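Long-range contact in glutathione S-transferase family protein (Pseudomonas putida, PDB 3LXZ), which probably conjugates reduced glutathione to a wide range of hydrophobic electrophiles of outside or cellular origin, as a member of the glutathione S-transferase superfamily: residues L67-P81 / G149-F161. Numbering follows the deposited sequence.
Sequences LDYIEQTQGGKALLP and GEQLTLADLMFCF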
loop_
_atom_site.group_PDB
_atom_site.type_symbol
_atom_site.label_atom_id
_atom_site.label_comp_id
_atom_site.label_asym_id
_atom_site.label_seq_id
_atom_site.Cartn_x
_atom_site.Cartn_y
_atom_site.Cartn_z
ATOM N N LEU A 67 -10.815 -2.320 5.829
ATOM C CA LEU A 67 -10.646 -2.696 7.238
ATOM C C LEU A 67 -10.660 -1.461 8.160
ATOM O O LEU A 67 -11.269 -1.484 9.251
ATOM C CB LEU A 67 -9.355 -3.515 7.452
ATOM C CG LEU A 67 -9.268 -4.879 6.791
ATOM C CD1 LEU A 67 -7.872 -5.469 6.973
ATOM C CD2 LEU A 67 -10.328 -5.753 7.468
ATOM N N ASP A 68 -10.034 -0.366 7.713
ATOM C CA ASP A 68 -10.019 0.866 8.482
ATOM C C ASP A 68 -11.412 1.477 8.617
ATOM O O ASP A 68 -11.769 1.935 9.717
ATOM C CB ASP A 68 -9.081 1.898 7.853
ATOM C CG ASP A 68 -7.627 1.734 8.282
ATOM O OD1 ASP A 68 -7.314 0.990 9.256
ATOM O OD2 ASP A 68 -6.786 2.380 7.612
ATOM N N TYR A 69 -12.174 1.485 7.520
ATOM C CA TYR A 69 -13.571 1.918 7.527
ATOM C C TYR A 69 -14.392 1.069 8.479
ATOM O O TYR A 69 -15.140 1.616 9.265
ATOM C CB TYR A 69 -14.173 1.841 6.128
ATOM C CG TYR A 69 -15.611 2.304 6.070
ATOM C CD1 TYR A 69 -15.940 3.650 6.039
ATOM C CD2 TYR A 69 -16.644 1.376 6.030
ATOM C CE1 TYR A 69 -17.287 4.067 5.967
ATOM C CE2 TYR A 69 -17.984 1.779 5.970
ATOM C CZ TYR A 69 -18.285 3.130 5.934
ATOM O OH TYR A 69 -19.601 3.521 5.858
ATOM N N ILE A 70 -14.219 -0.254 8.433
ATOM C CA ILE A 70 -14.953 -1.134 9.347
ATOM C C ILE A 70 -14.663 -0.829 10.823
ATOM O O ILE A 70 -15.602 -0.728 11.635
ATOM C CB ILE A 70 -14.752 -2.614 8.993
ATOM C CG1 ILE A 70 -15.422 -2.944 7.672
ATOM C CG2 ILE A 70 -15.379 -3.544 10.052
ATOM C CD1 ILE A 70 -15.035 -4.335 7.128
ATOM N N GLU A 71 -13.384 -0.677 11.184
ATOM C CA GLU A 71 -13.010 -0.312 12.560
ATOM C C GLU A 71 -13.713 0.949 13.097
ATOM O O GLU A 71 -14.232 0.975 14.214
ATOM C CB GLU A 71 -11.495 -0.140 12.701
ATOM C CG GLU A 71 -10.714 -1.415 12.933
ATOM C CD GLU A 71 -11.388 -2.381 13.926
ATOM O OE1 GLU A 71 -11.932 -3.370 13.419
ATOM O OE2 GLU A 71 -11.402 -2.140 15.174
ATOM N N GLN A 72 -13.693 1.983 12.256
ATOM C CA GLN A 72 -14.203 3.290 12.524
ATOM C C GLN A 72 -15.720 3.315 12.691
ATOM O O GLN A 72 -16.232 4.025 13.555
ATOM C CB GLN A 72 -13.855 4.145 11.309
ATOM C CG GLN A 72 -14.379 5.515 11.360
ATOM C CD GLN A 72 -13.284 6.441 11.650
ATOM O OE1 GLN A 72 -12.797 7.153 10.747
ATOM N NE2 GLN A 72 -12.803 6.402 12.907
ATOM N N THR A 73 -16.427 2.550 11.868
ATOM C CA THR A 73 -17.873 2.711 11.741
ATOM C C THR A 73 -18.691 1.616 12.414
ATOM O O THR A 73 -19.873 1.815 12.698
ATOM C CB THR A 73 -18.332 2.850 10.273
ATOM O OG1 THR A 73 -17.993 1.670 9.517
ATOM C CG2 THR A 73 -17.723 4.116 9.633
ATOM N N GLN A 74 -18.070 0.477 12.700
ATOM C CA GLN A 74 -18.856 -0.688 13.106
ATOM C C GLN A 74 -18.602 -1.055 14.541
ATOM O O GLN A 74 -17.495 -0.825 15.049
ATOM C CB GLN A 74 -18.578 -1.914 12.218
ATOM C CG GLN A 74 -18.752 -1.689 10.691
ATOM C CD GLN A 74 -20.178 -1.316 10.286
ATOM O OE1 GLN A 74 -21.136 -2.021 10.627
ATOM N NE2 GLN A 74 -20.321 -0.207 9.544
ATOM N N GLY A 75 -19.613 -1.680 15.155
ATOM C CA GLY A 75 -19.515 -2.298 16.501
ATOM C C GLY A 75 -18.708 -3.582 16.551
ATOM O O GLY A 75 -18.131 -4.007 15.543
ATOM N N GLY A 76 -18.654 -4.210 17.727
ATOM C CA GLY A 76 -17.933 -5.469 17.863
ATOM C C GLY A 76 -16.495 -5.284 18.311
ATOM O O GLY A 76 -15.994 -4.167 18.391
ATOM N N LYS A 77 -15.856 -6.407 18.633
ATOM C CA LYS A 77 -14.499 -6.472 19.148
ATOM C C LYS A 77 -13.559 -5.492 18.429
ATOM O O LYS A 77 -13.466 -5.527 17.208
ATOM C CB LYS A 77 -14.035 -7.906 18.919
ATOM C CG LYS A 77 -12.578 -8.197 19.200
ATOM C CD LYS A 77 -12.417 -9.660 19.461
ATOM C CE LYS A 77 -10.980 -10.090 19.236
ATOM N NZ LYS A 77 -10.835 -11.535 19.565
ATOM N N ALA A 78 -12.871 -4.627 19.173
ATOM C CA ALA A 78 -11.830 -3.766 18.577
ATOM C C ALA A 78 -10.659 -4.607 18.025
ATOM O O ALA A 78 -10.218 -5.595 18.655
ATOM C CB ALA A 78 -11.325 -2.754 19.589
ATOM N N LEU A 79 -10.200 -4.240 16.832
ATOM C CA LEU A 79 -9.051 -4.909 16.180
ATOM C C LEU A 79 -7.849 -3.960 16.058
ATOM O O LEU A 79 -6.940 -4.152 15.208
ATOM C CB LEU A 79 -9.429 -5.512 14.818
ATOM C CG LEU A 79 -10.571 -6.546 14.795
ATOM C CD1 LEU A 79 -10.856 -7.012 13.365
ATOM C CD2 LEU A 79 -10.230 -7.710 15.685
ATOM N N LEU A 80 -7.853 -2.947 16.931
ATOM C CA LEU A 80 -6.780 -1.971 17.066
ATOM C C LEU A 80 -6.594 -1.662 18.527
ATOM O O LEU A 80 -7.592 -1.705 19.286
ATOM C CB LEU A 80 -7.140 -0.646 16.381
ATOM C CG LEU A 80 -7.169 -0.686 14.873
ATOM C CD1 LEU A 80 -7.680 0.653 14.368
ATOM C CD2 LEU A 80 -5.754 -1.007 14.393
ATOM N N PRO A 81 -5.348 -1.332 18.932
ATOM C CA PRO A 81 -5.107 -0.802 20.288
ATOM C C PRO A 81 -5.782 0.580 20.498
ATOM O O PRO A 81 -6.260 1.184 19.526
ATOM C CB PRO A 81 -3.584 -0.722 20.392
ATOM C CG PRO A 81 -3.041 -0.825 18.954
ATOM C CD PRO A 81 -4.106 -1.473 18.129
ATOM N N GLY A 149 1.765 -7.204 18.873
ATOM C CA GLY A 149 1.765 -7.205 20.345
ATOM C C GLY A 149 0.979 -8.342 20.949
ATOM O O GLY A 149 0.987 -9.429 20.418
ATOM N N GLU A 150 0.284 -8.061 22.059
ATOM C CA GLU A 150 -0.424 -9.090 22.833
ATOM C C GLU A 150 -1.889 -9.345 22.433
ATOM O O GLU A 150 -2.527 -10.256 22.974
ATOM C CB GLU A 150 -0.326 -8.783 24.341
ATOM C CG GLU A 150 1.125 -8.577 24.827
ATOM C CD GLU A 150 1.282 -8.290 26.322
ATOM O OE1 GLU A 150 0.289 -8.354 27.087
ATOM O OE2 GLU A 150 2.428 -7.994 26.740
ATOM N N GLN A 151 -2.418 -8.561 21.487
ATOM C CA GLN A 151 -3.837 -8.696 21.077
ATOM C C GLN A 151 -3.978 -8.843 19.566
ATOM O O GLN A 151 -3.189 -8.279 18.819
ATOM C CB GLN A 151 -4.662 -7.477 21.500
ATOM C CG GLN A 151 -4.612 -7.115 22.993
ATOM C CD GLN A 151 -5.817 -7.635 23.750
ATOM O OE1 GLN A 151 -5.858 -8.797 24.170
ATOM N NE2 GLN A 151 -6.816 -6.777 23.920
ATOM N N LEU A 152 -5.006 -9.573 19.136
ATOM C CA LEU A 152 -5.347 -9.688 17.715
ATOM C C LEU A 152 -5.639 -8.286 17.147
ATOM O O LEU A 152 -6.405 -7.515 17.744
ATOM C CB LEU A 152 -6.573 -10.602 17.529
ATOM C CG LEU A 152 -7.088 -10.712 16.091
ATOM C CD1 LEU A 152 -6.101 -11.532 15.359
ATOM C CD2 LEU A 152 -8.450 -11.407 16.018
ATOM N N THR A 153 -4.995 -7.949 16.033
ATOM C CA THR A 153 -5.253 -6.670 15.337
ATOM C C THR A 153 -5.384 -6.916 13.842
ATOM O O THR A 153 -5.142 -8.030 13.379
ATOM C CB THR A 153 -4.128 -5.635 15.515
ATOM O OG1 THR A 153 -2.930 -6.083 14.856
ATOM C CG2 THR A 153 -3.829 -5.382 16.968
ATOM N N LEU A 154 -5.750 -5.860 13.088
ATOM C CA LEU A 154 -5.762 -5.905 11.638
ATOM C C LEU A 154 -4.504 -6.483 11.007
ATOM O O LEU A 154 -4.569 -7.188 9.991
ATOM C CB LEU A 154 -6.004 -4.493 11.066
ATOM C CG LEU A 154 -7.235 -3.767 11.621
ATOM C CD1 LEU A 154 -7.329 -2.340 11.025
ATOM C CD2 LEU A 154 -8.540 -4.530 11.382
ATOM N N ALA A 155 -3.356 -6.165 11.570
ATOM C CA ALA A 155 -2.131 -6.689 10.985
ATOM C C ALA A 155 -2.069 -8.213 11.002
ATOM O O ALA A 155 -1.426 -8.797 10.118
ATOM C CB ALA A 155 -0.899 -6.094 11.669
ATOM N N ASP A 156 -2.743 -8.859 11.967
ATOM C CA ASP A 156 -2.764 -10.329 12.003
ATOM C C ASP A 156 -3.574 -10.939 10.879
ATOM O O ASP A 156 -3.306 -12.062 10.486
ATOM C CB ASP A 156 -3.287 -10.812 13.352
ATOM C CG ASP A 156 -2.384 -10.406 14.469
ATOM O OD1 ASP A 156 -1.225 -10.930 14.490
ATOM O OD2 ASP A 156 -2.791 -9.561 15.287
ATOM N N LEU A 157 -4.609 -10.217 10.420
ATOM C CA LEU A 157 -5.379 -10.621 9.262
ATOM C C LEU A 157 -4.523 -10.601 7.993
ATOM O O LEU A 157 -4.508 -11.574 7.234
ATOM C CB LEU A 157 -6.657 -9.773 9.111
ATOM C CG LEU A 157 -7.497 -9.547 10.394
ATOM C CD1 LEU A 157 -8.736 -8.656 10.121
ATOM C CD2 LEU A 157 -7.882 -10.882 11.051
HETATM N N MSE A 158 -3.795 -9.508 7.751
HETATM C CA MSE A 158 -2.904 -9.478 6.585
HETATM C C MSE A 158 -1.808 -10.543 6.725
HETATM O O MSE A 158 -1.449 -11.205 5.746
HETATM C CB MSE A 158 -2.295 -8.070 6.461
HETATM C CG MSE A 158 -1.302 -7.856 5.347
HETATM SE SE MSE A 158 -2.065 -7.875 3.563
HETATM C CE MSE A 158 -3.428 -6.468 3.620
ATOM N N PHE A 159 -1.273 -10.715 7.925
ATOM C CA PHE A 159 -0.289 -11.787 8.171
ATOM C C PHE A 159 -0.829 -13.183 7.829
ATOM O O PHE A 159 -0.222 -13.929 7.103
ATOM C CB PHE A 159 0.139 -11.762 9.634
ATOM C CG PHE A 159 1.010 -12.943 10.049
ATOM C CD1 PHE A 159 2.401 -12.846 9.979
ATOM C CD2 PHE A 159 0.437 -14.127 10.512
ATOM C CE1 PHE A 159 3.224 -13.918 10.350
ATOM C CE2 PHE A 159 1.253 -15.205 10.918
ATOM C CZ PHE A 159 2.635 -15.108 10.806
ATOM N N CYS A 160 -1.989 -13.540 8.359
ATOM C CA CYS A 160 -2.337 -14.941 8.296
ATOM C C CYS A 160 -2.792 -15.373 6.898
ATOM O O CYS A 160 -2.684 -16.534 6.555
ATOM C CB CYS A 160 -3.302 -15.321 9.411
ATOM S SG CYS A 160 -4.930 -14.870 9.040
ATOM N N PHE A 161 -3.247 -14.422 6.067
ATOM C CA PHE A 161 -3.627 -14.734 4.699
ATOM C C PHE A 161 -2.625 -14.275 3.641
ATOM O O PHE A 161 -2.887 -14.461 2.438
ATOM C CB PHE A 161 -5.027 -14.156 4.379
ATOM C CG PHE A 161 -6.138 -14.771 5.178
ATOM C CD1 PHE A 161 -6.514 -16.104 4.973
ATOM C CD2 PHE A 161 -6.871 -14.005 6.089
ATOM C CE1 PHE A 161 -7.583 -16.646 5.702
ATOM C CE2 PHE A 161 -7.942 -14.550 6.807
ATOM C CZ PHE A 161 -8.280 -15.862 6.631
HETATM O O HOH W 1 -8.739 -7.740 19.364
#
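Leu-79 and Thr-153 bring the two backbones together, their CA atoms 4.3 Å apart, where the loop after helix 63-73 meets the start of helix 154-174. The short helical segments 67-73 and 154-161 run roughly antiparallel at 147°, but their axes come no closer than 12.3 Å, with the loop and leucine side chains packed between them. Leu-79 O accepts from Leu-154 N (3.0 Å), and the CA-H of Thr-153 meets the same oxygen. One residue earlier on both segments, a water donates to Ala-78 O and to Leu-152 O. Leu-154 buries more area than any other residue here. With CG anti to its own carbonyl carbon (chi1 -53°), its CD2 lies against Leu-79 CB at 3.7 Å and also reaches Leu-67 CB, while CD1 touches Leu-80 CD2 at 3.9 Å. Leu-79 and Leu-152 run alongside each other, CD2 to CD2. Glu-71 bends at chi2 to bring OE2 to Leu-79 N (2.9 Å), while OE1 pairs with Lys-24; an alanine here would probably leave that N-H and Lys-24 without their carboxylate and so hold the loop less firmly. Thr-153 N donates to Asp-156 OD2 at 2.8 Å, and Thr-153 OG1 accepts weakly from Ala-155 N. This capping box lies at the N-terminus of the helix, where the thioredoxin-like domain and its linker dock on the all-helical C-terminal domain of the glutathione S-transferase fold.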